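Local coordinates for solute-binding periplasmic protein of iron/siderophore ABC transporter (Yersinia pestis, PDB 6B2Y) that probably binds chelated iron or a related metal complex in the periplasm and delivers it to an ABC transporter of the inner membrane, at residues E229-T233 with T262-V268; G232-K236 with N250-N254; I275-S279 with I309-I315; F242-G248 with F346-Y351; K272-Y276 with T317-V321. All blocks are in the same frame, centred on the assembly; numbering follows the deposited sequence.

Contact 1: E229-T233 with T262-V268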
# COMPACT_ATOMS: atom_id res chain seq x y z
N GLU A 229 6.34 6.58 20.42
CA GLU A 229 7.14 5.37 20.63
C GLU A 229 7.72 4.90 19.30
O GLU A 229 7.01 4.79 18.30
CB GLU A 229 6.29 4.27 21.25
CG GLU A 229 5.33 4.74 22.32
CD GLU A 229 5.03 3.67 23.35
OE1 GLU A 229 5.95 2.89 23.69
OE2 GLU A 229 3.88 3.60 23.82
N CYS A 230 9.02 4.60 19.29
CA CYS A 230 9.66 4.35 18.01
C CYS A 230 9.36 2.96 17.48
O CYS A 230 9.01 2.02 18.21
CB CYS A 230 11.18 4.48 18.08
SG CYS A 230 11.90 3.95 16.48
N CYS A 231 9.52 2.85 16.16
CA CYS A 231 9.83 1.60 15.50
C CYS A 231 8.60 0.70 15.43
O CYS A 231 8.62 -0.44 15.90
CB CYS A 231 11.00 0.91 16.19
SG CYS A 231 12.44 1.98 16.69
N GLY A 232 7.53 1.23 14.86
CA GLY A 232 6.56 0.36 14.22
C GLY A 232 7.22 -0.36 13.07
O GLY A 232 8.13 0.15 12.43
N THR A 233 6.79 -1.60 12.84
CA THR A 233 7.44 -2.42 11.83
C THR A 233 6.46 -3.50 11.39
O THR A 233 5.31 -3.54 11.83
CB THR A 233 8.75 -3.01 12.37
OG1 THR A 233 9.48 -3.61 11.30
CG2 THR A 233 8.49 -4.04 13.47
N THR A 262 5.03 -3.07 17.03
CA THR A 262 6.10 -2.18 17.46
C THR A 262 7.23 -3.00 18.07
O THR A 262 6.99 -3.96 18.81
CB THR A 262 5.58 -1.15 18.48
OG1 THR A 262 4.63 -0.28 17.85
CG2 THR A 262 6.72 -0.29 19.03
N VAL A 263 8.47 -2.64 17.74
CA VAL A 263 9.67 -3.23 18.32
C VAL A 263 10.47 -2.10 18.94
O VAL A 263 10.65 -1.05 18.32
CB VAL A 263 10.50 -3.98 17.25
CG1 VAL A 263 11.86 -4.39 17.80
CG2 VAL A 263 9.72 -5.18 16.72
N ASN A 264 10.95 -2.29 20.16
CA ASN A 264 11.59 -1.16 20.83
C ASN A 264 12.94 -0.86 20.19
O ASN A 264 13.60 -1.74 19.62
CB ASN A 264 11.76 -1.42 22.32
CG ASN A 264 10.75 -0.62 23.15
OD1 ASN A 264 10.93 0.58 23.38
ND2 ASN A 264 9.70 -1.29 23.62
N LEU A 265 13.35 0.41 20.29
CA LEU A 265 14.55 0.88 19.60
C LEU A 265 15.79 0.10 20.03
O LEU A 265 16.68 -0.14 19.21
CB LEU A 265 14.74 2.37 19.82
CG LEU A 265 16.00 2.97 19.19
CD1 LEU A 265 16.03 2.68 17.69
CD2 LEU A 265 16.11 4.47 19.43
N GLU A 266 15.85 -0.31 21.30
CA GLU A 266 17.02 -1.05 21.77
C GLU A 266 17.19 -2.37 21.03
O GLU A 266 18.33 -2.81 20.79
CB GLU A 266 16.91 -1.29 23.28
CG GLU A 266 16.87 -0.01 24.13
CD GLU A 266 15.51 0.68 24.11
OE1 GLU A 266 15.48 1.93 24.22
OE2 GLU A 266 14.47 -0.02 23.97
N LYS A 267 16.09 -3.01 20.64
CA LYS A 267 16.19 -4.28 19.93
C LYS A 267 16.67 -4.07 18.49
O LYS A 267 17.47 -4.86 17.99
CB LYS A 267 14.85 -5.01 19.95
CG LYS A 267 14.50 -5.62 21.29
CD LYS A 267 13.03 -5.50 21.58
CE LYS A 267 12.62 -6.43 22.71
NZ LYS A 267 13.37 -7.71 22.64
N VAL A 268 16.18 -3.02 17.83
CA VAL A 268 16.67 -2.69 16.49
C VAL A 268 18.18 -2.51 16.52
O VAL A 268 18.91 -3.09 15.71
CB VAL A 268 15.97 -1.44 15.95
CG1 VAL A 268 16.38 -1.18 14.51
CG2 VAL A 268 14.46 -1.59 16.07

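Contact 2: G232-K236 with N250-N254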
# COMPACT_ATOMS: atom_id res chain seq x y z
N GLY A 232 7.53 1.23 14.86
CA GLY A 232 6.56 0.36 14.22
C GLY A 232 7.22 -0.36 13.07
O GLY A 232 8.13 0.15 12.43
N THR A 233 6.79 -1.60 12.84
CA THR A 233 7.44 -2.42 11.83
C THR A 233 6.46 -3.50 11.39
O THR A 233 5.31 -3.54 11.83
CB THR A 233 8.75 -3.01 12.37
OG1 THR A 233 9.48 -3.61 11.30
CG2 THR A 233 8.49 -4.04 13.47
N ALA A 234 6.93 -4.36 10.49
CA ALA A 234 6.18 -5.50 9.98
C ALA A 234 6.87 -6.79 10.42
O ALA A 234 8.10 -6.90 10.36
CB ALA A 234 6.09 -5.48 8.45
N GLY A 235 6.06 -7.76 10.86
CA GLY A 235 6.59 -9.05 11.26
C GLY A 235 6.26 -10.16 10.27
O GLY A 235 6.82 -10.21 9.17
N LYS A 236 5.33 -11.04 10.65
CA LYS A 236 4.94 -12.16 9.78
C LYS A 236 3.80 -11.74 8.85
O LYS A 236 2.65 -12.19 8.97
CB LYS A 236 4.54 -13.37 10.61
CG LYS A 236 5.57 -13.79 11.65
CD LYS A 236 4.85 -14.46 12.83
CE LYS A 236 5.74 -15.48 13.50
NZ LYS A 236 6.79 -14.78 14.28
N ASN A 250 14.08 -10.32 7.31
CA ASN A 250 13.39 -9.37 8.17
C ASN A 250 13.70 -9.64 9.64
O ASN A 250 13.22 -10.63 10.21
CB ASN A 250 11.89 -9.43 7.90
CG ASN A 250 11.09 -8.53 8.83
OD1 ASN A 250 11.64 -7.65 9.50
ND2 ASN A 250 9.76 -8.75 8.87
N ILE A 251 14.49 -8.76 10.27
CA ILE A 251 14.89 -8.95 11.66
C ILE A 251 13.69 -8.93 12.61
O ILE A 251 13.80 -9.38 13.75
CB ILE A 251 15.93 -7.90 12.11
CG1 ILE A 251 15.30 -6.51 12.17
CG2 ILE A 251 17.14 -7.93 11.17
CD1 ILE A 251 15.90 -5.56 13.22
N ALA A 252 12.54 -8.42 12.16
CA ALA A 252 11.36 -8.38 13.00
C ALA A 252 10.46 -9.62 12.84
O ALA A 252 9.53 -9.78 13.63
CB ALA A 252 10.54 -7.11 12.70
N LYS A 253 10.76 -10.51 11.88
CA LYS A 253 9.86 -11.62 11.59
C LYS A 253 9.66 -12.52 12.82
O LYS A 253 8.53 -12.90 13.14
CB LYS A 253 10.39 -12.44 10.41
CG LYS A 253 9.41 -13.50 9.88
CD LYS A 253 9.94 -14.17 8.61
CE LYS A 253 8.83 -14.94 7.88
NZ LYS A 253 9.25 -15.48 6.54
N ASN A 254 10.75 -12.86 13.51
CA ASN A 254 10.64 -13.67 14.72
C ASN A 254 10.22 -12.86 15.95
O ASN A 254 10.00 -13.46 17.01
CB ASN A 254 11.97 -14.36 15.04
CG ASN A 254 12.46 -15.25 13.90
OD1 ASN A 254 11.69 -16.02 13.32
ND2 ASN A 254 13.74 -15.15 13.58
O HOH W 1 11.80 -5.00 10.16
O HOH W 2 9.02 -11.01 7.19

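Contact 3: I275-S279 with I309-I315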
# COMPACT_ATOMS: atom_id res chain seq x y z
N ILE A 275 20.61 -3.58 6.49
CA ILE A 275 19.89 -2.63 5.65
C ILE A 275 18.77 -2.01 6.47
O ILE A 275 18.09 -2.70 7.24
CB ILE A 275 19.33 -3.33 4.39
CG1 ILE A 275 20.47 -3.76 3.47
CG2 ILE A 275 18.34 -2.43 3.64
CD1 ILE A 275 20.03 -4.59 2.29
N TYR A 276 18.58 -0.69 6.32
CA TYR A 276 17.53 0.05 7.02
C TYR A 276 16.59 0.67 5.99
O TYR A 276 17.04 1.29 5.02
CB TYR A 276 18.12 1.15 7.92
CG TYR A 276 17.07 2.11 8.44
CD1 TYR A 276 16.38 1.83 9.61
CD2 TYR A 276 16.76 3.28 7.77
CE1 TYR A 276 15.41 2.69 10.10
CE2 TYR A 276 15.78 4.15 8.24
CZ TYR A 276 15.12 3.85 9.41
OH TYR A 276 14.15 4.70 9.89
N ILE A 277 15.29 0.50 6.21
CA ILE A 277 14.25 1.06 5.35
C ILE A 277 13.29 1.84 6.22
O ILE A 277 12.84 1.34 7.26
CB ILE A 277 13.48 -0.03 4.58
CG1 ILE A 277 14.43 -0.96 3.84
CG2 ILE A 277 12.52 0.61 3.57
CD1 ILE A 277 13.70 -2.02 3.01
N ALA A 278 12.94 3.06 5.79
CA ALA A 278 11.89 3.85 6.41
C ALA A 278 10.72 3.97 5.45
O ALA A 278 10.92 4.16 4.25
CB ALA A 278 12.41 5.25 6.78
N SER A 279 9.50 3.88 5.96
CA SER A 279 8.32 4.17 5.14
C SER A 279 7.71 5.50 5.57
O SER A 279 7.79 5.89 6.73
CB SER A 279 7.24 3.08 5.22
OG SER A 279 6.38 3.26 6.33
N ILE A 309 15.29 12.05 8.69
CA ILE A 309 14.82 10.88 9.43
C ILE A 309 16.00 10.04 9.90
O ILE A 309 15.96 9.45 10.99
CB ILE A 309 13.84 10.08 8.56
CG1 ILE A 309 12.49 10.80 8.48
CG2 ILE A 309 13.64 8.66 9.10
CD1 ILE A 309 11.71 10.72 9.77
N LEU A 310 17.05 9.97 9.09
CA LEU A 310 18.23 9.19 9.45
C LEU A 310 19.07 9.86 10.52
O LEU A 310 19.98 9.22 11.07
CB LEU A 310 19.10 8.95 8.21
CG LEU A 310 18.52 8.13 7.05
CD1 LEU A 310 19.51 8.08 5.92
CD2 LEU A 310 18.16 6.75 7.52
N GLY A 311 18.81 11.13 10.83
CA GLY A 311 19.53 11.84 11.86
C GLY A 311 18.92 11.78 13.25
O GLY A 311 19.42 12.45 14.16
N ARG A 312 17.86 11.00 13.44
CA ARG A 312 17.24 10.88 14.76
C ARG A 312 18.15 10.10 15.71
O ARG A 312 18.99 9.30 15.29
CB ARG A 312 15.89 10.16 14.66
CG ARG A 312 14.76 10.97 14.04
CD ARG A 312 13.51 10.10 13.86
NE ARG A 312 13.76 9.01 12.91
CZ ARG A 312 13.31 7.76 13.06
NH1 ARG A 312 12.59 7.43 14.11
NH2 ARG A 312 13.60 6.85 12.15
N LYS A 313 17.96 10.34 17.00
CA LYS A 313 18.75 9.65 18.01
C LYS A 313 18.52 8.15 17.93
O LYS A 313 17.44 7.68 17.54
CB LYS A 313 18.41 10.15 19.41
CG LYS A 313 18.58 11.65 19.59
CD LYS A 313 18.54 12.05 21.07
CE LYS A 313 19.91 12.56 21.57
NZ LYS A 313 21.03 11.57 21.43
N GLY A 314 19.54 7.38 18.31
CA GLY A 314 19.47 5.93 18.29
C GLY A 314 19.65 5.37 16.89
O GLY A 314 20.60 4.64 16.62
N ILE A 315 18.73 5.75 16.00
CA ILE A 315 18.81 5.36 14.59
C ILE A 315 20.16 5.77 13.99
O ILE A 315 20.74 5.02 13.19
CB ILE A 315 17.63 5.98 13.81
CG1 ILE A 315 16.30 5.51 14.42
CG2 ILE A 315 17.73 5.69 12.32
CD1 ILE A 315 15.97 4.04 14.19

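Contact 4: F242-G248 with F346-Y351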
# COMPACT_ATOMS: atom_id res chain seq x y z
N PHE A 242 7.24 -8.41 1.61
CA PHE A 242 8.05 -7.87 0.52
C PHE A 242 9.53 -8.11 0.76
O PHE A 242 10.28 -8.38 -0.18
CB PHE A 242 7.82 -6.37 0.35
CG PHE A 242 6.36 -5.97 0.31
CD1 PHE A 242 5.39 -6.85 -0.15
CD2 PHE A 242 5.98 -4.69 0.70
CE1 PHE A 242 4.05 -6.46 -0.18
CE2 PHE A 242 4.66 -4.31 0.67
CZ PHE A 242 3.70 -5.19 0.24
N ILE A 243 9.96 -7.97 2.01
CA ILE A 243 11.35 -8.28 2.36
C ILE A 243 11.67 -9.72 1.99
O ILE A 243 12.68 -9.99 1.32
CB ILE A 243 11.59 -8.01 3.85
CG1 ILE A 243 11.51 -6.51 4.11
CG2 ILE A 243 12.95 -8.56 4.29
CD1 ILE A 243 11.52 -6.17 5.60
N ASP A 244 10.81 -10.66 2.40
CA ASP A 244 10.99 -12.08 2.08
C ASP A 244 11.14 -12.30 0.58
O ASP A 244 12.10 -12.94 0.13
CB ASP A 244 9.80 -12.92 2.61
CG ASP A 244 9.67 -12.90 4.13
OD1 ASP A 244 10.55 -12.37 4.84
OD2 ASP A 244 8.66 -13.44 4.64
N GLN A 245 10.18 -11.80 -0.21
CA GLN A 245 10.22 -12.05 -1.65
C GLN A 245 11.43 -11.41 -2.30
O GLN A 245 11.93 -11.91 -3.32
CB GLN A 245 8.95 -11.54 -2.32
CG GLN A 245 7.70 -12.33 -1.96
CD GLN A 245 6.45 -11.76 -2.60
OE1 GLN A 245 5.99 -12.25 -3.63
NE2 GLN A 245 5.88 -10.73 -1.98
N ALA A 246 11.91 -10.29 -1.75
CA ALA A 246 13.06 -9.61 -2.30
C ALA A 246 14.36 -10.22 -1.81
O ALA A 246 15.43 -9.68 -2.11
CB ALA A 246 13.02 -8.12 -1.95
N GLY A 247 14.30 -11.33 -1.08
CA GLY A 247 15.51 -12.01 -0.67
C GLY A 247 16.22 -11.44 0.53
O GLY A 247 17.41 -11.69 0.72
N GLY A 248 15.52 -10.66 1.36
CA GLY A 248 16.08 -10.17 2.60
C GLY A 248 15.64 -11.01 3.78
O GLY A 248 14.75 -11.85 3.70
N PHE A 346 12.77 -3.06 -3.21
CA PHE A 346 13.53 -3.76 -2.18
C PHE A 346 14.61 -4.64 -2.79
O PHE A 346 15.77 -4.62 -2.37
CB PHE A 346 12.61 -4.62 -1.30
CG PHE A 346 11.76 -3.84 -0.35
CD1 PHE A 346 11.60 -2.45 -0.50
CD2 PHE A 346 11.08 -4.48 0.67
CE1 PHE A 346 10.80 -1.75 0.37
CE2 PHE A 346 10.27 -3.78 1.54
CZ PHE A 346 10.13 -2.39 1.39
N ALA A 347 14.23 -5.45 -3.77
CA ALA A 347 15.16 -6.40 -4.37
C ALA A 347 16.35 -5.69 -5.01
O ALA A 347 17.50 -6.11 -4.85
CB ALA A 347 14.44 -7.25 -5.42
N LYS A 348 16.08 -4.61 -5.73
CA LYS A 348 17.15 -3.86 -6.39
C LYS A 348 18.09 -3.23 -5.36
O LYS A 348 19.30 -3.13 -5.61
CB LYS A 348 16.56 -2.81 -7.32
CG LYS A 348 17.53 -2.25 -8.35
CD LYS A 348 16.87 -1.18 -9.20
CE LYS A 348 17.88 -0.49 -10.11
NZ LYS A 348 18.27 -1.35 -11.25
N TRP A 349 17.55 -2.77 -4.23
CA TRP A 349 18.42 -2.27 -3.16
C TRP A 349 19.25 -3.40 -2.56
O TRP A 349 20.45 -3.21 -2.29
CB TRP A 349 17.60 -1.61 -2.06
CG TRP A 349 16.86 -0.39 -2.48
CD1 TRP A 349 17.18 0.47 -3.49
CD2 TRP A 349 15.66 0.12 -1.87
NE1 TRP A 349 16.24 1.48 -3.56
CE2 TRP A 349 15.31 1.30 -2.57
CE3 TRP A 349 14.86 -0.30 -0.80
CZ2 TRP A 349 14.19 2.05 -2.24
CZ3 TRP A 349 13.75 0.45 -0.47
CH2 TRP A 349 13.42 1.61 -1.19
N PHE A 350 18.64 -4.57 -2.33
CA PHE A 350 19.33 -5.65 -1.62
C PHE A 350 20.43 -6.24 -2.48
O PHE A 350 21.47 -6.66 -1.96
CB PHE A 350 18.35 -6.77 -1.22
CG PHE A 350 17.24 -6.35 -0.29
CD1 PHE A 350 17.21 -5.09 0.31
CD2 PHE A 350 16.20 -7.24 -0.01
CE1 PHE A 350 16.17 -4.73 1.16
CE2 PHE A 350 15.16 -6.89 0.84
CZ PHE A 350 15.14 -5.62 1.42
N TYR A 351 20.19 -6.36 -3.78
CA TYR A 351 21.13 -7.01 -4.70
C TYR A 351 21.28 -6.12 -5.93
O TYR A 351 20.76 -6.43 -7.01
CB TYR A 351 20.63 -8.41 -5.08
CG TYR A 351 20.38 -9.30 -3.88
CD1 TYR A 351 21.42 -9.99 -3.27
CD2 TYR A 351 19.10 -9.45 -3.35
CE1 TYR A 351 21.21 -10.79 -2.17
CE2 TYR A 351 18.87 -10.27 -2.25
CZ TYR A 351 19.93 -10.95 -1.67
OH TYR A 351 19.74 -11.76 -0.57

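Contact 5: K272-Y276 with T317-V321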
# COMPACT_ATOMS: atom_id res chain seq x y z
N LYS A 272 21.47 -4.91 14.83
CA LYS A 272 22.48 -4.44 13.89
C LYS A 272 22.17 -4.81 12.43
O LYS A 272 22.98 -5.45 11.76
CB LYS A 272 23.86 -4.96 14.29
CG LYS A 272 24.08 -4.90 15.80
CD LYS A 272 25.51 -5.27 16.18
CE LYS A 272 25.58 -6.68 16.74
NZ LYS A 272 26.84 -7.36 16.31
N PRO A 273 21.01 -4.40 11.92
CA PRO A 273 20.59 -4.85 10.59
C PRO A 273 21.52 -4.35 9.50
O PRO A 273 22.04 -3.23 9.55
CB PRO A 273 19.19 -4.25 10.43
CG PRO A 273 19.19 -3.06 11.36
CD PRO A 273 20.02 -3.48 12.53
N ASP A 274 21.71 -5.19 8.48
CA ASP A 274 22.54 -4.80 7.35
C ASP A 274 21.94 -3.63 6.59
O ASP A 274 22.67 -2.76 6.10
CB ASP A 274 22.72 -5.98 6.40
CG ASP A 274 23.48 -7.13 7.02
OD1 ASP A 274 24.35 -6.87 7.89
OD2 ASP A 274 23.21 -8.29 6.64
N ILE A 275 20.61 -3.58 6.49
CA ILE A 275 19.89 -2.63 5.65
C ILE A 275 18.77 -2.01 6.47
O ILE A 275 18.09 -2.70 7.24
CB ILE A 275 19.33 -3.33 4.39
CG1 ILE A 275 20.47 -3.76 3.47
CG2 ILE A 275 18.34 -2.43 3.64
CD1 ILE A 275 20.03 -4.59 2.29
N TYR A 276 18.58 -0.69 6.32
CA TYR A 276 17.53 0.05 7.02
C TYR A 276 16.59 0.67 5.99
O TYR A 276 17.04 1.29 5.02
CB TYR A 276 18.12 1.15 7.92
CG TYR A 276 17.07 2.11 8.44
CD1 TYR A 276 16.38 1.83 9.61
CD2 TYR A 276 16.76 3.28 7.77
CE1 TYR A 276 15.41 2.69 10.10
CE2 TYR A 276 15.78 4.15 8.24
CZ TYR A 276 15.12 3.85 9.41
OH TYR A 276 14.15 4.70 9.89
N THR A 317 23.03 5.75 15.07
CA THR A 317 24.16 4.90 15.46
C THR A 317 24.20 3.57 14.70
O THR A 317 25.16 2.81 14.86
CB THR A 317 24.13 4.63 16.97
OG1 THR A 317 23.10 3.69 17.28
CG2 THR A 317 23.91 5.93 17.76
N LEU A 318 23.19 3.29 13.87
CA LEU A 318 23.16 2.07 13.08
C LEU A 318 24.22 2.10 12.00
O LEU A 318 24.36 3.09 11.27
CB LEU A 318 21.77 1.89 12.44
CG LEU A 318 20.59 1.53 13.34
CD1 LEU A 318 19.25 1.84 12.63
CD2 LEU A 318 20.65 0.06 13.72
N SER A 319 24.98 1.00 11.87
CA SER A 319 25.91 0.89 10.76
C SER A 319 25.19 0.99 9.42
O SER A 319 25.76 1.51 8.45
CB SER A 319 26.68 -0.43 10.84
OG SER A 319 27.42 -0.51 12.04
N ALA A 320 23.96 0.49 9.33
CA ALA A 320 23.22 0.62 8.07
C ALA A 320 23.00 2.08 7.70
O ALA A 320 23.00 2.43 6.52
CB ALA A 320 21.86 -0.09 8.18
N VAL A 321 22.84 2.94 8.70
CA VAL A 321 22.60 4.36 8.45
C VAL A 321 23.87 5.05 7.96
O VAL A 321 23.81 5.93 7.09
CB VAL A 321 22.03 5.01 9.73
CG1 VAL A 321 22.21 6.53 9.69
CG2 VAL A 321 20.56 4.63 9.91
O HOH W 3 22.85 -1.06 11.06

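Contact 1: E229-T233 with T262-V268
C230 meets the other segment mainly through its carbonyl, whose oxygen lies 3.4 Å from T262 CG2, while its sulfur turns toward the start of helix 265-271. There it joins C231 in a vicinal disulfide, SG to SG 2.0 Å, which closes an eight-membered ring ahead of the strand. C231 makes the largest single share of the contact. Its SG, anti to its own carbonyl carbon (chi1 -43°), rests on the first turn of the helix, 3.8 Å from L265 CD1 and 4.1 Å from V268 CG2. Its carbonyl turns off at a steep angle to the sulfur, toward V263, into a two-stranded antiparallel ribbon formed by strands 232-234 and 260-262, a small addition beside the mixed sheet of the lobe. C231 O takes the N-H of V263 at 2.9 Å in a nearly straight bond (172° at the hydrogen), and T262 CA adds a C-H...O contact to the same oxygen. G232 then faces T262 in a non-hydrogen-bonded pair. At T233 the two branches part: the methyl CG2 packs 3.7 Å from V263 CG2, whereas OG1, anti to the backbone N (chi1 -170°), is taken up by the carbonyl of I220 in strand 217-221. F219 of that strand lies against C231, T233 and V268 alike.

Contact 2: G232-K236 with N250-N254
Strand 232-234 runs out past a type I turn, N250 to K253, that begins on the last residue of strand 249-250, and the two backbones come within 4.2 Å between G235 CA and K253 CA. The turn is also an Asx turn: N250 OD1 receives the N-H of A252 from well above its carbonyl plane. The opposite end of that amide faces the strand. With CG anti to the backbone N (chi1 176°), N250 sends ND2 to A234 O at 2.9 Å; the acceptor lies within 6° of the amide plane, although the donor stands above the plane of the A234 carbonyl. Two waters extend this grip, one donating to both N250 OD1 and T233 OG1 (itself hydrogen-bonded to I220 O of strand 217-221), the other accepting from N250 ND2. Between these polar links A252 CB fits against the strand, 3.8 Å from T233 CG2 and 3.4 Å from A234 O. K253 directs its ammonium elsewhere, to a salt bridge with D244. K236 folds back over the turn: its chain bends at the last torsion (chi4 73°), and NZ, also bonded to L256 O, donates to K253 O at 2.8 Å in the carbonyl plane.

Contact 3: I275-S279 with I309-I315
A single tyrosine, Y276, makes most of this buried contact, in which strand 275-280 of the mixed sheet meets the end of helix 299-310 and the loop after it. The helix and loop belong to the connection between parallel strands 275-280 and 326-330, part of the layered alpha/beta fold of this lobe. Y276 holds its ring anti to the backbone N (chi1 169°), which carries it off the sheet and into the bend of the incoming segment. L310 slides past it in the opposite sense, placing CD2 3.6 Å from Y276 CE2, and I315 CG2 approaches the ring at 4.3 Å from CZ. I309 lies across the end of the tyrosine at about a right angle, and its CG2 also reaches A278 CB at 4.3 Å. R312 bends at chi3 (-64°) and turns its guanidinium back over the helix end, where NE donates to I309 O at 3.0 Å, in the carbonyl plane and on a lone pair. I315 CG1 lies over the rim of one face of the guanidinium. Although R312 NH2 stands 3.2 Å from Y276 OH, the angle is too poor for a hydrogen bond. Both converge on E221 OE2, the arginine by a salt bridge and the tyrosine by a hydrogen bond, so one carboxylate oxygen gathers the two polar groups and would probably be stabilised in its charged form.

Contact 4: F242-G248 with F346-Y351
A246 is the apolar centre: its CB packs 3.6 Å from F346 CB and 3.8 Å from A347 CB, and two alanines face to face allow A246 CA and A347 CA to come within 4.4 Å. Two phenylalanines flank this point. F346 CE2 reaches F242 CB at 3.8 Å and the F346 and I243 side chains cross obliquely, while the in-plane edge of the F346 ring faces I243 N. One turn on, F350 brings CE2 to A246 CB at 3.7 Å and sets its edge toward I243 O. I220 of strand 217-221 lies against F346 and V218 against F350. At the polar margin, the ring of Y351 has the carbonyl oxygens of A246 and G247 at its edge. Its hydroxyl donates to G247 O at 2.7 Å, tilted 27° from the carbonyl plane; A246 O, buried beside it, has no hydrogen-bond partner in the model. G247, with positive phi, is C-prime of a Schellman motif, G248 N bonding to I243 O and G247 N to D244 O. Helix 239-245 thus ends where helix 340-350 also ends, two helices packed on one face of the mixed sheet in an alpha/beta sandwich.

Contact 5: K272-Y276 with T317-V321
L318 lies at about a right angle to both P273 and Y276, dividing its two methyls between them. CD2 takes the proline ring, 3.8 Å from P273 CD, and CD1 approaches the tyrosine ring obliquely, 4.2 Å from Y276 CD1. This joins the entry to strand 275-280 with the start of helix 319-322, in the connection that leads on to the parallel neighbour, strand 326-330: a beta-alpha-beta crossover of the mixed sheet. The leucine owes its place to CG being anti to its carbonyl carbon (chi1 -71°), which puts the fork between the proline ring and the tyrosine; L269 of helix 265-271 touches it as well. A320, in the first turn of the helix, points its CB at the backbone leading into the strand. That methyl sits 3.9 Å from Y276 CB, with P273 O at 3.4 Å and D274 O at 3.5 Å, a close fit that brings I275 CA and A320 CA within 5.2 Å. No direct hydrogen bond crosses between the two segments. The polar link is a water at the helix start, which donates to P273 O at 2.8 Å and accepts from A320 N at 2.6 Å.

In the fold
The five contacts lie on and beside the mixed sheet of one lobe. Contacts 3 and 5, centres about 8 Å apart, share Y276, whose ring end is packed in contact 3 and whose CB and CD1 meet A320 and L318 in contact 5. Contact 4 lies across the sheet: I275 packs on F350, and I277 on F346 and F350, with I275 CD1 3.5 Å from F350 CD1. Contacts 1 and 2 divide strand 232-234. L265 CD1 ties contact 1 to contact 3, 3.8 Å from I315 CD1, and contact 2 reaches contact 4 through the K253-D244 salt bridge, NZ to OD2 2.9 Å. In this apo form a sodium ion lies about 5 Å from the K253 side chain.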